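Side-chain contacts in N-acylethanolamine-hydrolyzing acid amidase subunit alpha (Caenorhabditis elegans, PDB 6DY3), which forms, together with the beta subunit, an enzyme that probably degrades bioactive fatty acid amides such as N-palmitoylethanolamine to ethanolamine and free fatty acids: residues R15-N20 with W29-K34; G80-S85 with G90-M95; K49-P54 with N96-V101; S64-Y69 with E76-I81. All blocks are in the same frame, centred on the assembly; numbering follows the deposited sequence.

Contact 1. Residues R15-N20 with W29-K34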
loop_
_atom_site.group_PDB
_atom_site.type_symbol
_atom_site.label_atom_id
_atom_site.label_comp_id
_atom_site.label_asym_id
_atom_site.label_seq_id
_atom_site.Cartn_x
_atom_site.Cartn_y
_atom_site.Cartn_z
ATOM N N ARG A 15 -8.254 -8.443 -11.073
ATOM C CA ARG A 15 -7.732 -9.614 -11.763
ATOM C C ARG A 15 -6.526 -10.179 -11.023
ATOM O O ARG A 15 -5.661 -9.435 -10.554
ATOM C CB ARG A 15 -7.337 -9.261 -13.197
ATOM C CG ARG A 15 -8.513 -8.985 -14.123
ATOM C CD ARG A 15 -8.071 -8.992 -15.579
ATOM N NE ARG A 15 -7.443 -10.261 -15.945
ATOM C CZ ARG A 15 -7.018 -10.567 -17.168
ATOM N NH1 ARG A 15 -7.151 -9.692 -18.159
ATOM N NH2 ARG A 15 -6.462 -11.753 -17.399
ATOM N N HIS A 16 -6.465 -11.503 -10.931
ATOM C CA HIS A 16 -5.405 -12.174 -10.193
ATOM C C HIS A 16 -4.310 -12.637 -11.143
ATOM O O HIS A 16 -4.591 -13.144 -12.233
ATOM C CB HIS A 16 -5.944 -13.370 -9.412
ATOM C CG HIS A 16 -4.872 -14.251 -8.857
ATOM N ND1 HIS A 16 -4.697 -15.556 -9.263
ATOM C CD2 HIS A 16 -3.907 -14.011 -7.939
ATOM C CE1 HIS A 16 -3.678 -16.086 -8.608
ATOM N NE2 HIS A 16 -3.181 -15.167 -7.799
ATOM N N TYR A 17 -3.061 -12.471 -10.710
ATOM C CA TYR A 17 -1.894 -12.908 -11.462
ATOM C C TYR A 17 -0.915 -13.582 -10.515
ATOM O O TYR A 17 -0.861 -13.263 -9.324
ATOM C CB TYR A 17 -1.175 -11.743 -12.168
ATOM C CG TYR A 17 -1.984 -11.080 -13.258
ATOM C CD1 TYR A 17 -1.876 -11.497 -14.578
ATOM C CD2 TYR A 17 -2.858 -10.038 -12.967
ATOM C CE1 TYR A 17 -2.614 -10.902 -15.577
ATOM C CE2 TYR A 17 -3.601 -9.434 -13.962
ATOM C CZ TYR A 17 -3.475 -9.871 -15.265
ATOM O OH TYR A 17 -4.215 -9.278 -16.260
ATOM N N GLU A 18 -0.137 -14.512 -11.061
ATOM C CA GLU A 18 0.988 -15.110 -10.356
ATOM C C GLU A 18 2.270 -14.562 -10.965
ATOM O O GLU A 18 2.477 -14.653 -12.180
ATOM C CB GLU A 18 0.959 -16.638 -10.434
ATOM C CG GLU A 18 0.032 -17.297 -9.422
ATOM C CD GLU A 18 0.097 -18.823 -9.468
ATOM O OE1 GLU A 18 1.014 -19.371 -10.119
ATOM O OE2 GLU A 18 -0.772 -19.475 -8.854
ATOM N N ILE A 19 3.101 -13.960 -10.128
ATOM C CA ILE A 19 4.407 -13.464 -10.538
ATOM C C ILE A 19 5.428 -14.500 -10.091
ATOM O O ILE A 19 5.645 -14.702 -8.891
ATOM C CB ILE A 19 4.696 -12.074 -9.947
ATOM C CG1 ILE A 19 3.706 -11.041 -10.503
ATOM C CG2 ILE A 19 6.142 -11.647 -10.219
ATOM C CD1 ILE A 19 3.704 -10.901 -12.017
ATOM N N ASN A 20 6.034 -15.179 -11.062
ATOM C CA ASN A 20 6.989 -16.240 -10.774
ATOM C C ASN A 20 8.355 -15.617 -10.518
ATOM O O ASN A 20 8.963 -15.043 -11.426
ATOM C CB ASN A 20 7.049 -17.232 -11.929
ATOM C CG ASN A 20 7.678 -18.548 -11.530
ATOM O OD1 ASN A 20 8.441 -18.620 -10.566
ATOM N ND2 ASN A 20 7.362 -19.598 -12.268
ATOM N N TRP A 29 6.436 -9.501 -15.468
ATOM C CA TRP A 29 5.227 -8.702 -15.576
ATOM C C TRP A 29 4.674 -8.665 -16.994
ATOM O O TRP A 29 3.784 -7.857 -17.278
ATOM C CB TRP A 29 5.503 -7.279 -15.086
ATOM C CG TRP A 29 5.919 -7.228 -13.655
ATOM C CD1 TRP A 29 7.195 -7.145 -13.169
ATOM C CD2 TRP A 29 5.056 -7.269 -12.513
ATOM N NE1 TRP A 29 7.176 -7.128 -11.795
ATOM C CE2 TRP A 29 5.875 -7.205 -11.370
ATOM C CE3 TRP A 29 3.670 -7.351 -12.349
ATOM C CZ2 TRP A 29 5.352 -7.219 -10.082
ATOM C CZ3 TRP A 29 3.154 -7.364 -11.068
ATOM C CH2 TRP A 29 3.990 -7.299 -9.953
ATOM N N ASN A 30 5.161 -9.533 -17.883
ATOM C CA ASN A 30 4.741 -9.481 -19.280
ATOM C C ASN A 30 3.226 -9.608 -19.409
ATOM O O ASN A 30 2.582 -8.809 -20.100
ATOM C CB ASN A 30 5.435 -10.583 -20.081
ATOM C CG ASN A 30 6.938 -10.420 -20.117
ATOM O OD1 ASN A 30 7.474 -9.366 -19.791
ATOM N ND2 ASN A 30 7.629 -11.478 -20.505
ATOM N N GLN A 31 2.638 -10.610 -18.755
ATOM C CA GLN A 31 1.210 -10.855 -18.921
ATOM C C GLN A 31 0.384 -9.722 -18.329
ATOM O O GLN A 31 -0.640 -9.327 -18.900
ATOM C CB GLN A 31 0.836 -12.190 -18.282
ATOM C CG GLN A 31 -0.482 -12.756 -18.758
ATOM C CD GLN A 31 -0.523 -12.945 -20.265
ATOM O OE1 GLN A 31 0.303 -13.663 -20.837
ATOM N NE2 GLN A 31 -1.486 -12.296 -20.916
ATOM N N VAL A 32 0.802 -9.200 -17.174
ATOM C CA VAL A 32 0.106 -8.070 -16.563
ATOM C C VAL A 32 0.087 -6.883 -17.518
ATOM O O VAL A 32 -0.959 -6.264 -17.747
ATOM C CB VAL A 32 0.762 -7.704 -15.217
ATOM C CG1 VAL A 32 0.215 -6.383 -14.676
ATOM C CG2 VAL A 32 0.549 -8.823 -14.204
ATOM N N ILE A 33 1.250 -6.539 -18.081
ATOM C CA ILE A 33 1.328 -5.400 -18.993
ATOM C C ILE A 33 0.506 -5.667 -20.247
ATOM O O ILE A 33 -0.224 -4.791 -20.730
ATOM C CB ILE A 33 2.800 -5.091 -19.335
ATOM C CG1 ILE A 33 3.592 -4.711 -18.076
ATOM C CG2 ILE A 33 2.897 -3.984 -20.380
ATOM C CD1 ILE A 33 3.044 -3.519 -17.316
ATOM N N LYS A 34 0.602 -6.880 -20.789
ATOM C CA LYS A 34 -0.120 -7.198 -22.016
ATOM C C LYS A 34 -1.626 -7.058 -21.823
ATOM O O LYS A 34 -2.335 -6.603 -22.728
ATOM C CB LYS A 34 0.239 -8.610 -22.475
ATOM C CG LYS A 34 -0.386 -9.012 -23.794
ATOM C CD LYS A 34 -0.075 -10.461 -24.131
ATOM C CE LYS A 34 -0.745 -10.885 -25.427
ATOM N NZ LYS A 34 -0.443 -12.301 -25.774
#
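Val32 CG2 is the bump that settles on the ring of Tyr17, 3.5 Å from Tyr17 CG and 18° off the ring normal measured at the centroid. This CH-pi contact lies nearer the rim than the middle of the face. The methyl gets there because Val32 CG2 stands anti to the carbonyl carbon and CG1 takes the place anti to the backbone N (chi1 170°). Val32 CG2 is also 4.4 Å from Ile19 CD1, so the two strand side chains receive it between them. Ile19 is in turn seated on the six-membered ring of Trp29: Ile19 CD1 lies 3.6 Å from Trp29 CE3, and Ile19 CG1 follows along the same ring. Trp29, at the N-cap position, starts away from the strand, but its indole comes back so that one face lies against Ile19, while NE1 bonds Glu77. Exposed Gln31 only flanks the Tyr17 ring, and Asp35 takes the hydroxyl of Tyr17. Tyr17 and Ile19, alternate strand residues, face the helix; the axes of strand and helix are 9.4 Å apart, at 148°. Strand 15-20 also pairs in parallel with a beta-subunit strand, so this is helix-on-strand packing at a sheet shared by the amidase's two subunits.

Contact 2. Residues G80-S85 with G90-M95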
loop_
_atom_site.group_PDB
_atom_site.type_symbol
_atom_site.label_atom_id
_atom_site.label_comp_id
_atom_site.label_asym_id
_atom_site.label_seq_id
_atom_site.Cartn_x
_atom_site.Cartn_y
_atom_site.Cartn_z
ATOM N N GLY A 80 12.053 -4.420 -17.947
ATOM C CA GLY A 80 11.108 -5.285 -18.634
ATOM C C GLY A 80 9.731 -4.662 -18.746
ATOM O O GLY A 80 9.065 -4.787 -19.776
ATOM N N ILE A 81 9.290 -3.969 -17.694
ATOM C CA ILE A 81 7.996 -3.293 -17.743
ATOM C C ILE A 81 8.008 -2.210 -18.813
ATOM O O ILE A 81 7.049 -2.063 -19.579
ATOM C CB ILE A 81 7.637 -2.721 -16.358
ATOM C CG1 ILE A 81 7.303 -3.862 -15.390
ATOM C CG2 ILE A 81 6.459 -1.742 -16.461
ATOM C CD1 ILE A 81 7.049 -3.410 -13.962
ATOM N N ALA A 82 9.095 -1.437 -18.887
ATOM C CA ALA A 82 9.182 -0.371 -19.880
ATOM C C ALA A 82 9.216 -0.938 -21.292
ATOM O O ALA A 82 8.653 -0.345 -22.221
ATOM C CB ALA A 82 10.417 0.488 -19.614
ATOM N N SER A 83 9.865 -2.087 -21.475
ATOM C CA SER A 83 9.922 -2.696 -22.797
ATOM C C SER A 83 8.563 -3.245 -23.213
ATOM O O SER A 83 8.121 -3.029 -24.348
ATOM C CB SER A 83 10.975 -3.803 -22.811
ATOM O OG SER A 83 10.940 -4.519 -24.032
ATOM N N GLU A 84 7.872 -3.933 -22.303
ATOM C CA GLU A 84 6.588 -4.531 -22.650
ATOM C C GLU A 84 5.523 -3.465 -22.875
ATOM O O GLU A 84 4.721 -3.569 -23.810
ATOM C CB GLU A 84 6.152 -5.497 -21.550
ATOM C CG GLU A 84 6.992 -6.758 -21.471
ATOM C CD GLU A 84 6.782 -7.680 -22.665
ATOM O OE1 GLU A 84 5.622 -7.816 -23.113
ATOM O OE2 GLU A 84 7.771 -8.268 -23.157
ATOM N N SER A 85 5.501 -2.433 -22.033
ATOM C CA SER A 85 4.512 -1.374 -22.174
ATOM C C SER A 85 4.831 -0.427 -23.322
ATOM O O SER A 85 3.924 0.249 -23.823
ATOM C CB SER A 85 4.406 -0.581 -20.871
ATOM O OG SER A 85 5.626 0.073 -20.578
ATOM N N GLY A 90 12.310 6.118 -17.722
ATOM C CA GLY A 90 12.466 7.172 -16.736
ATOM C C GLY A 90 11.149 7.567 -16.098
ATOM O O GLY A 90 11.096 7.896 -14.909
ATOM N N GLU A 91 10.068 7.549 -16.879
ATOM C CA GLU A 91 8.756 7.867 -16.326
ATOM C C GLU A 91 8.258 6.746 -15.424
ATOM O O GLU A 91 7.686 7.003 -14.360
ATOM C CB GLU A 91 7.766 8.139 -17.461
ATOM C CG GLU A 91 8.111 9.378 -18.291
ATOM C CD GLU A 91 7.129 9.637 -19.428
ATOM O OE1 GLU A 91 6.249 8.784 -19.669
ATOM O OE2 GLU A 91 7.245 10.692 -20.089
ATOM N N ILE A 92 8.494 5.496 -15.821
ATOM C CA ILE A 92 8.069 4.363 -15.006
ATOM C C ILE A 92 8.812 4.354 -13.677
ATOM O O ILE A 92 8.221 4.101 -12.620
ATOM C CB ILE A 92 8.264 3.051 -15.790
ATOM C CG1 ILE A 92 7.198 2.965 -16.887
ATOM C CG2 ILE A 92 8.231 1.829 -14.855
ATOM C CD1 ILE A 92 7.390 1.824 -17.848
ATOM N N VAL A 93 10.120 4.622 -13.708
ATOM C CA VAL A 93 10.894 4.706 -12.471
ATOM C C VAL A 93 10.367 5.836 -11.592
ATOM O O VAL A 93 10.213 5.676 -10.374
ATOM C CB VAL A 93 12.391 4.893 -12.792
ATOM C CG1 VAL A 93 13.188 5.240 -11.524
ATOM C CG2 VAL A 93 12.952 3.643 -13.456
ATOM N N GLY A 94 10.095 6.998 -12.191
ATOM C CA GLY A 94 9.602 8.122 -11.417
ATOM C C GLY A 94 8.288 7.828 -10.714
ATOM O O GLY A 94 8.120 8.132 -9.532
ATOM N N MET A 95 7.330 7.229 -11.432
ATOM C CA MET A 95 6.049 6.924 -10.800
ATOM C C MET A 95 6.203 5.930 -9.661
ATOM O O MET A 95 5.511 6.041 -8.640
ATOM C CB MET A 95 5.041 6.408 -11.822
ATOM C CG MET A 95 4.457 7.502 -12.691
ATOM S SD MET A 95 3.298 6.893 -13.915
ATOM C CE MET A 95 4.455 6.316 -15.138
#
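Ile92 sets its CD1 methyl against segment 80-85 of helix 72-85, and every side-chain contact here converges on that one carbon. Ile92 CD1 sits 3.5 Å from Ala82 CA and 3.8 Å from Ala82 CB, so it lies against the backbone of the opposite helix as well as its side chain. With CG1 beside the backbone N (chi1 -73°) and the chain extended beyond it (chi2 172°), the isoleucine reaches across at full length. Ile81 comes in obliquely from one flank with its shorter branch, Ile81 CG2 lying 3.9 Å from Ile92 CD1, while its longer branch packs on Trp29. Helix 72-85 and helix 89-97 are successive helices joined by a short connection and packed obliquely, the two segments crossing at 126° with axes 9.8 Å apart; Ile92 does most of the spanning, and at Ala82 it reaches the backbone. Ser85 OG flanks the same methyl, 3.7 Å from Ile92 CD1, in van der Waals contact. Its hydrogen bond goes back to its own helix, the hydroxyl donating to Ile81 O over 2.8 Å. That oxygen also takes the backbone N-H of Ser85, the two donors arriving from opposite faces of the carbonyl plane. Leu51 of the beta subunit packs against Ile81, Ser85 and Ile92 together.

Contact 3. Residues K49-P54 with N96-V101; sequences KYIPKP and NILYDV
Tyr50 meets Val101 with its CB methylene rather than with its phenol: Tyr50 CB lies 3.3 Å from Val101 O, and the ring turns off away from the 96-101 segment. The hydroxyl bonds Asp22 of the beta subunit, and the ring has Arg107 as a cation-pi partner. Val101 contributes most through one methyl. With CG1 between the backbone N and the carbonyl carbon (chi1 67°), CG2 is left anti to N, which carries it across to Ile51 CG1, 3.8 Å from Val101 CG2, with the two side chains passing obliquely. The same methyl lies 3.6 Å from the backbone oxygen, Tyr50 O. Farther along, the ends of Ile51 and Leu98 meet more loosely, Ile51 CD1 being 4.4 Å from Leu98 CD1. Val101 closes a type I turn that starts at Leu98, with Val101 N bonded to Leu98 O at 3.2 Å; this turn follows helix 89-97 and presents both residues to the loop between helix 40-48 and helix 56-63. Ile51 continues onto Trp60 and Leu98 onto Val59, both of helix 56-63. Dispersion contact among Ile51, Leu98 and Val101, with the Tyr50 methylene on the Val101 carbonyl, joins loop to turn, while Tyr50's phenol does its polar work with the beta subunit.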
loop_
_atom_site.group_PDB
_atom_site.type_symbol
_atom_site.label_atom_id
_atom_site.label_comp_id
_atom_site.label_asym_id
_atom_site.label_seq_id
_atom_site.Cartn_x
_atom_site.Cartn_y
_atom_site.Cartn_z
ATOM N N LYS A 49 0.994 14.674 -14.584
ATOM C CA LYS A 49 0.394 15.971 -14.303
ATOM C C LYS A 49 0.350 16.281 -12.813
ATOM O O LYS A 49 0.234 17.453 -12.441
ATOM C CB LYS A 49 -1.014 16.005 -14.886
ATOM C CG LYS A 49 -1.047 15.830 -16.390
ATOM C CD LYS A 49 -2.468 15.866 -16.916
ATOM C CE LYS A 49 -2.515 15.573 -18.407
ATOM N NZ LYS A 49 -3.915 15.526 -18.922
ATOM N N TYR A 50 0.434 15.268 -11.951
ATOM C CA TYR A 50 0.401 15.496 -10.514
ATOM C C TYR A 50 1.753 15.897 -9.946
ATOM O O TYR A 50 1.811 16.361 -8.802
ATOM C CB TYR A 50 -0.096 14.243 -9.796
ATOM C CG TYR A 50 -1.587 14.003 -9.932
ATOM C CD1 TYR A 50 -2.473 14.432 -8.954
ATOM C CD2 TYR A 50 -2.105 13.342 -11.042
ATOM C CE1 TYR A 50 -3.835 14.205 -9.073
ATOM C CE2 TYR A 50 -3.464 13.111 -11.169
ATOM C CZ TYR A 50 -4.324 13.543 -10.183
ATOM O OH TYR A 50 -5.676 13.312 -10.307
ATOM N N ILE A 51 2.832 15.710 -10.695
ATOM C CA ILE A 51 4.158 16.124 -10.233
ATOM C C ILE A 51 4.268 17.641 -10.366
ATOM O O ILE A 51 3.974 18.178 -11.447
ATOM C CB ILE A 51 5.255 15.427 -11.037
ATOM C CG1 ILE A 51 5.063 13.908 -11.023
ATOM C CG2 ILE A 51 6.627 15.775 -10.464
ATOM C CD1 ILE A 51 6.051 13.143 -11.888
ATOM N N PRO A 52 4.680 18.360 -9.319
ATOM C CA PRO A 52 4.840 19.817 -9.446
ATOM C C PRO A 52 5.764 20.169 -10.602
ATOM O O PRO A 52 6.858 19.619 -10.732
ATOM C CB PRO A 52 5.439 20.228 -8.097
ATOM C CG PRO A 52 5.032 19.155 -7.158
ATOM C CD PRO A 52 5.002 17.891 -7.960
ATOM N N LYS A 53 5.315 21.103 -11.441
ATOM C CA LYS A 53 6.061 21.419 -12.656
ATOM C C LYS A 53 7.496 21.856 -12.382
ATOM O O LYS A 53 8.389 21.445 -13.144
ATOM C CB LYS A 53 5.316 22.491 -13.458
ATOM C CG LYS A 53 5.883 22.711 -14.852
ATOM C CD LYS A 53 4.957 23.562 -15.709
ATOM C CE LYS A 53 5.499 23.723 -17.122
ATOM N NZ LYS A 53 4.502 24.347 -18.043
ATOM N N PRO A 54 7.791 22.665 -11.357
ATOM C CA PRO A 54 9.194 23.046 -11.120
ATOM C C PRO A 54 10.111 21.858 -10.866
ATOM O O PRO A 54 11.314 21.942 -11.150
ATOM C CB PRO A 54 9.104 23.967 -9.893
ATOM C CG PRO A 54 7.706 24.484 -9.907
ATOM C CD PRO A 54 6.871 23.360 -10.440
ATOM N N ASN A 96 7.086 4.949 -9.807
ATOM C CA ASN A 96 7.252 3.959 -8.746
ATOM C C ASN A 96 7.888 4.563 -7.503
ATOM O O ASN A 96 7.575 4.152 -6.383
ATOM C CB ASN A 96 8.090 2.803 -9.276
ATOM C CG ASN A 96 7.266 1.762 -9.976
ATOM O OD1 ASN A 96 6.767 0.832 -9.341
ATOM N ND2 ASN A 96 7.107 1.905 -11.292
ATOM N N ILE A 97 8.797 5.517 -7.683
ATOM C CA ILE A 97 9.443 6.162 -6.542
ATOM C C ILE A 97 8.488 7.141 -5.866
ATOM O O ILE A 97 8.340 7.144 -4.638
ATOM C CB ILE A 97 10.746 6.858 -6.988
ATOM C CG1 ILE A 97 11.809 5.799 -7.315
ATOM C CG2 ILE A 97 11.245 7.826 -5.912
ATOM C CD1 ILE A 97 13.131 6.349 -7.777
ATOM N N LEU A 98 7.828 7.984 -6.659
ATOM C CA LEU A 98 6.813 8.907 -6.147
ATOM C C LEU A 98 5.467 8.182 -6.083
ATOM O O LEU A 98 4.507 8.494 -6.796
ATOM C CB LEU A 98 6.746 10.152 -7.019
ATOM C CG LEU A 98 8.079 10.876 -7.242
ATOM C CD1 LEU A 98 7.877 12.134 -8.062
ATOM C CD2 LEU A 98 8.769 11.199 -5.927
ATOM N N TYR A 99 5.414 7.198 -5.177
ATOM C CA TYR A 99 4.304 6.251 -5.156
ATOM C C TYR A 99 2.967 6.944 -4.919
ATOM O O TYR A 99 1.937 6.471 -5.410
ATOM C CB TYR A 99 4.548 5.176 -4.084
ATOM C CG TYR A 99 4.602 5.705 -2.664
ATOM C CD1 TYR A 99 3.458 5.737 -1.872
ATOM C CD2 TYR A 99 5.789 6.172 -2.117
ATOM C CE1 TYR A 99 3.495 6.225 -0.576
ATOM C CE2 TYR A 99 5.837 6.663 -0.821
ATOM C CZ TYR A 99 4.686 6.688 -0.053
ATOM O OH TYR A 99 4.726 7.180 1.240
ATOM N N ASP A 100 2.959 8.072 -4.206
ATOM C CA ASP A 100 1.722 8.734 -3.803
ATOM C C ASP A 100 1.512 10.072 -4.506
ATOM O O ASP A 100 0.690 10.878 -4.059
ATOM C CB ASP A 100 1.711 8.947 -2.289
ATOM C CG ASP A 100 2.720 9.997 -1.845
ATOM O OD1 ASP A 100 3.713 10.211 -2.577
ATOM O OD2 ASP A 100 2.520 10.619 -0.779
ATOM N N VAL A 101 2.227 10.328 -5.602
ATOM C CA VAL A 101 2.165 11.654 -6.202
ATOM C C VAL A 101 0.767 11.945 -6.731
ATOM O O VAL A 101 0.306 13.092 -6.687
ATOM C CB VAL A 101 3.230 11.792 -7.306
ATOM C CG1 VAL A 101 2.914 10.883 -8.491
ATOM C CG2 VAL A 101 3.353 13.234 -7.738
#

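Contact 4. Residues S64-Y69 with E76-I81; sequences SKIDRY and EELKGI
Ile66 meets Leu78 with the end of its longer branch, and this is the buried half of the contact. Ile66 CD1 lies 4.1 Å from Leu78 CB and 4.2 Å from Leu78 CD1, the two side chains lying alongside and running opposite ways. Full extension of Ile66 (chi1 -177°, chi2 179°) is what carries the methyl to the helix, since the backbones stay well apart: Ile66 CA and Leu78 CA are 9.0 Å from each other. The outer half belongs to exposed Lys79. Its chain runs out straight and then bends at the last torsion, chi4 -55°, bringing the ammonium group beside the other branch of the isoleucine, with Lys79 NZ 4.0 Å from Ile66 CG2. This is a mere van der Waals touch by an exposed side chain, at the solvent side of the contact. Segment 64-69 is the connection from helix 56-63 to helix 72-85, and Ile66 is its residue turned toward the latter. Helix 89-97 covers the same spot: its Ile89 touches both Ile66 and Lys79, its Val93 packs on Ile66 and Leu78, and Phe70 adds to Leu78, tying the connection to both helices.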
loop_
_atom_site.group_PDB
_atom_site.type_symbol
_atom_site.label_atom_id
_atom_site.label_comp_id
_atom_site.label_asym_id
_atom_site.label_seq_id
_atom_site.Cartn_x
_atom_site.Cartn_y
_atom_site.Cartn_z
ATOM N N SER A 64 16.528 8.610 -14.600
ATOM C CA SER A 64 17.360 7.877 -15.542
ATOM C C SER A 64 18.501 7.143 -14.850
ATOM O O SER A 64 19.055 6.200 -15.426
ATOM C CB SER A 64 17.935 8.824 -16.591
ATOM O OG SER A 64 18.798 9.767 -15.984
ATOM N N LYS A 65 18.860 7.553 -13.634
ATOM C CA LYS A 65 19.944 6.925 -12.889
ATOM C C LYS A 65 19.421 5.688 -12.163
ATOM O O LYS A 65 19.587 5.550 -10.946
ATOM C CB LYS A 65 20.550 7.929 -11.902
ATOM C CG LYS A 65 20.858 9.302 -12.506
ATOM C CD LYS A 65 22.321 9.448 -12.860
ATOM C CE LYS A 65 22.563 10.714 -13.664
ATOM N NZ LYS A 65 22.044 10.599 -15.055
ATOM N N ILE A 66 18.799 4.778 -12.915
ATOM C CA ILE A 66 18.042 3.683 -12.316
ATOM C C ILE A 66 18.918 2.814 -11.423
ATOM O O ILE A 66 18.444 2.260 -10.423
ATOM C CB ILE A 66 17.367 2.851 -13.425
ATOM C CG1 ILE A 66 16.506 1.751 -12.809
ATOM C CG2 ILE A 66 18.416 2.264 -14.369
ATOM C CD1 ILE A 66 15.779 0.901 -13.818
ATOM N N ASP A 67 20.198 2.670 -11.760
ATOM C CA ASP A 67 21.073 1.780 -11.004
ATOM C C ASP A 67 21.339 2.256 -9.581
ATOM O O ASP A 67 21.909 1.495 -8.793
ATOM C CB ASP A 67 22.403 1.610 -11.735
ATOM C CG ASP A 67 22.985 2.930 -12.196
ATOM O OD1 ASP A 67 22.573 3.414 -13.275
ATOM O OD2 ASP A 67 23.843 3.487 -11.477
ATOM N N ARG A 68 20.937 3.477 -9.226
ATOM C CA ARG A 68 21.295 4.043 -7.932
ATOM C C ARG A 68 20.259 3.785 -6.847
ATOM O O ARG A 68 20.592 3.902 -5.663
ATOM C CB ARG A 68 21.512 5.557 -8.066
ATOM C CG ARG A 68 22.486 5.943 -9.164
ATOM C CD ARG A 68 22.728 7.444 -9.204
ATOM N NE ARG A 68 23.556 7.898 -8.092
ATOM C CZ ARG A 68 24.885 7.946 -8.111
ATOM N NH1 ARG A 68 25.559 7.563 -9.189
ATOM N NH2 ARG A 68 25.546 8.379 -7.045
ATOM N N TYR A 69 19.020 3.440 -7.207
ATOM C CA TYR A 69 17.944 3.336 -6.229
ATOM C C TYR A 69 17.448 1.918 -5.988
ATOM O O TYR A 69 16.842 1.668 -4.940
ATOM C CB TYR A 69 16.742 4.185 -6.670
ATOM C CG TYR A 69 17.111 5.502 -7.307
ATOM C CD1 TYR A 69 17.740 6.490 -6.575
ATOM C CD2 TYR A 69 16.824 5.757 -8.641
ATOM C CE1 TYR A 69 18.075 7.698 -7.149
ATOM C CE2 TYR A 69 17.153 6.960 -9.226
ATOM C CZ TYR A 69 17.783 7.930 -8.473
ATOM O OH TYR A 69 18.125 9.141 -9.030
ATOM N N GLU A 76 15.862 -4.896 -13.486
ATOM C CA GLU A 76 15.471 -5.664 -14.658
ATOM C C GLU A 76 13.954 -5.731 -14.797
ATOM O O GLU A 76 13.430 -5.710 -15.917
ATOM C CB GLU A 76 16.077 -7.063 -14.580
ATOM C CG GLU A 76 17.592 -7.077 -14.639
ATOM C CD GLU A 76 18.171 -8.468 -14.461
ATOM O OE1 GLU A 76 17.427 -9.462 -14.626
ATOM O OE2 GLU A 76 19.376 -8.571 -14.147
ATOM N N GLU A 77 13.229 -5.793 -13.678
ATOM C CA GLU A 77 11.771 -5.766 -13.750
ATOM C C GLU A 77 11.286 -4.454 -14.347
ATOM O O GLU A 77 10.443 -4.440 -15.251
ATOM C CB GLU A 77 11.163 -5.972 -12.363
ATOM C CG GLU A 77 11.361 -7.354 -11.780
ATOM C CD GLU A 77 10.467 -7.605 -10.573
ATOM O OE1 GLU A 77 9.561 -6.780 -10.325
ATOM O OE2 GLU A 77 10.662 -8.625 -9.877
ATOM N N LEU A 78 11.815 -3.334 -13.852
ATOM C CA LEU A 78 11.407 -2.033 -14.370
ATOM C C LEU A 78 11.754 -1.899 -15.845
ATOM O O LEU A 78 10.955 -1.378 -16.633
ATOM C CB LEU A 78 12.067 -0.924 -13.557
ATOM C CG LEU A 78 11.569 -0.789 -12.116
ATOM C CD1 LEU A 78 12.496 0.120 -11.321
ATOM C CD2 LEU A 78 10.126 -0.267 -12.075
ATOM N N LYS A 79 12.939 -2.365 -16.243
ATOM C CA LYS A 79 13.296 -2.342 -17.656
ATOM C C LYS A 79 12.366 -3.233 -18.466
ATOM O O LYS A 79 11.917 -2.851 -19.552
ATOM C CB LYS A 79 14.754 -2.771 -17.834
ATOM C CG LYS A 79 15.757 -1.733 -17.344
ATOM C CD LYS A 79 17.193 -2.155 -17.587
ATOM C CE LYS A 79 18.167 -1.066 -17.152
ATOM N NZ LYS A 79 17.883 0.263 -17.799
ATOM N N GLY A 80 12.053 -4.420 -17.947
ATOM C CA GLY A 80 11.108 -5.285 -18.634
ATOM C C GLY A 80 9.731 -4.662 -18.746
ATOM O O GLY A 80 9.065 -4.787 -19.776
ATOM N N ILE A 81 9.290 -3.969 -17.694
ATOM C CA ILE A 81 7.996 -3.293 -17.743
ATOM C C ILE A 81 8.008 -2.210 -18.813
ATOM O O ILE A 81 7.049 -2.063 -19.579
ATOM C CB ILE A 81 7.637 -2.721 -16.358
ATOM C CG1 ILE A 81 7.303 -3.862 -15.390
ATOM C CG2 ILE A 81 6.459 -1.742 -16.461
ATOM C CD1 ILE A 81 7.049 -3.410 -13.962
#

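All four contacts are largely apolar and mainly buried, with exposed residues only at the edges of contact 1 (Gln31) and contact 4 (Lys79). Contact 2 lies nearest the chain centre, and contact 4, whose centre is about 8 Å from that of contact 2, shares Gly80 and Ile81 with it; both use helix 72-85. Contact 3 shares helix 89-97 with contact 2. Contact 1 lies farthest out, its centre about 14 Å from the chain centre; contacts 1 and 3 are on opposite sides of it. Contact 1 alone rests methyls on aromatic faces and joins a strand to a helix, whereas contact 3 brings aliphatic groups together between a loop and a turn.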